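Local coordinates for putative phosphomethylpyrimidine kinase (Bacteroides thetaiotaomicron, PDB 3MBH), which probably phosphorylates pyridoxal and related vitamin B6 compounds with ATP, as a pyridoxal kinase, at the interface of chains A and B. Numbering follows the deposited sequence. Chains: chain A/B, Putative phosphomethylpyrimidine kinase.

The interface of chains A and B. Residues chain A 16, 24, 40, 42; chain B 16-17, 24-25, 45.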
# COMPACT_ATOMS: atom_id res chain seq x y z
N LEU A 16 -1.66 10.43 30.86
CA LEU A 16 -2.69 9.60 30.26
C LEU A 16 -4.02 10.29 30.49
O LEU A 16 -4.46 10.40 31.64
CB LEU A 16 -2.72 8.21 30.84
CG LEU A 16 -3.64 7.15 30.14
CD1 LEU A 16 -3.05 6.73 28.77
CD2 LEU A 16 -3.88 5.94 30.98
N LEU A 24 -0.19 10.73 25.99
CA LEU A 24 0.07 9.32 25.64
C LEU A 24 -0.88 8.73 24.56
O LEU A 24 -0.47 7.87 23.75
CB LEU A 24 0.07 8.39 26.89
CG LEU A 24 1.28 8.61 27.81
CD1 LEU A 24 1.04 7.78 29.13
CD2 LEU A 24 2.59 8.27 27.14
N PRO A 40 5.49 3.91 28.33
CA PRO A 40 5.01 5.07 29.09
C PRO A 40 5.54 5.16 30.52
O PRO A 40 5.55 4.14 31.26
CB PRO A 40 3.49 4.87 29.14
CG PRO A 40 3.29 3.38 28.90
CD PRO A 40 4.44 2.92 28.05
N PRO A 42 4.04 7.51 33.01
CA PRO A 42 2.91 8.41 33.07
C PRO A 42 3.04 9.45 34.17
O PRO A 42 3.45 9.12 35.28
CB PRO A 42 1.73 7.46 33.32
CG PRO A 42 2.35 6.29 34.07
CD PRO A 42 3.70 6.14 33.45
N LEU B 16 -2.15 0.36 32.64
CA LEU B 16 -1.07 0.93 31.84
C LEU B 16 0.19 0.36 32.40
O LEU B 16 0.52 0.62 33.55
CB LEU B 16 -1.09 2.47 31.94
CG LEU B 16 -0.04 3.18 31.04
CD1 LEU B 16 -0.44 2.97 29.56
CD2 LEU B 16 0.11 4.65 31.33
N SER B 17 0.90 -0.43 31.61
CA SER B 17 2.23 -0.96 32.02
C SER B 17 3.33 -0.40 31.09
O SER B 17 3.20 -0.44 29.87
CB SER B 17 2.27 -2.49 31.97
OG SER B 17 1.34 -3.10 32.85
N LEU B 24 -3.03 -1.67 27.91
CA LEU B 24 -3.24 -0.47 27.13
C LEU B 24 -2.15 -0.24 26.08
O LEU B 24 -2.44 0.28 25.00
CB LEU B 24 -3.42 0.78 28.00
CG LEU B 24 -4.69 0.94 28.83
CD1 LEU B 24 -4.55 2.20 29.70
CD2 LEU B 24 -5.92 1.04 27.92
N THR B 25 -0.93 -0.65 26.37
CA THR B 25 0.11 -0.47 25.38
C THR B 25 0.04 -1.45 24.19
O THR B 25 0.87 -1.39 23.29
CB THR B 25 1.50 -0.49 26.01
OG1 THR B 25 1.69 -1.74 26.67
CG2 THR B 25 1.66 0.69 26.94
N VAL B 45 -1.51 1.38 37.37
CA VAL B 45 -0.28 1.73 36.66
C VAL B 45 0.83 0.81 37.13
O VAL B 45 1.03 0.65 38.33
CB VAL B 45 0.12 3.15 36.96
CG1 VAL B 45 1.57 3.43 36.42
CG2 VAL B 45 -0.91 4.11 36.37
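Strand 16-17 of chain B packs against the end of strand 37-40, the loop after it and helix 24-33 of chain A, at the two-fold interface of what looks like the dimer typical of pyridoxal kinases, though the structure alone does not prove it the biological one. B:Leu16 is the knob: its side chain enters a groove on chain A walled by A:Pro40, A:Pro42 and A:Leu24. With CG opposite the backbone N (chi1 -176°), the side chain reaches toward chain A, and the branch at CG then sends the two methyls to different partners. B:Leu16 CD2 lies 3.8 Å from A:Pro42 CB. The same B:Leu16 CD2 meets A:Leu24 CD1 at 3.9 Å and also comes near A:Pro40 CB. B:Leu16 CD1 comes up to the rim of the A:Pro40 ring, 3.8 Å from its CG. The CG and CD edge of the A:Pro40 ring bears on the methyl of B:Thr25 as well, with CG2 3.7 Å from CG, so this one ring is shared by a strand and a helix of chain B. Replacing A:Pro40 with a glycine would probably leave a gap on the chain A side, where the ring now sits against both B:Thr25 CG2 and B:Leu16 CD1. Farther along, A:Pro42 and B:Val45 run antiparallel alongside each other, with A:Pro42 CG 3.8 Å from B:Val45 CG1. The symmetry mate of the leucine pair closes the patch, where A:Leu16 CD2 rests 4.0 Å from B:Leu24 CD1.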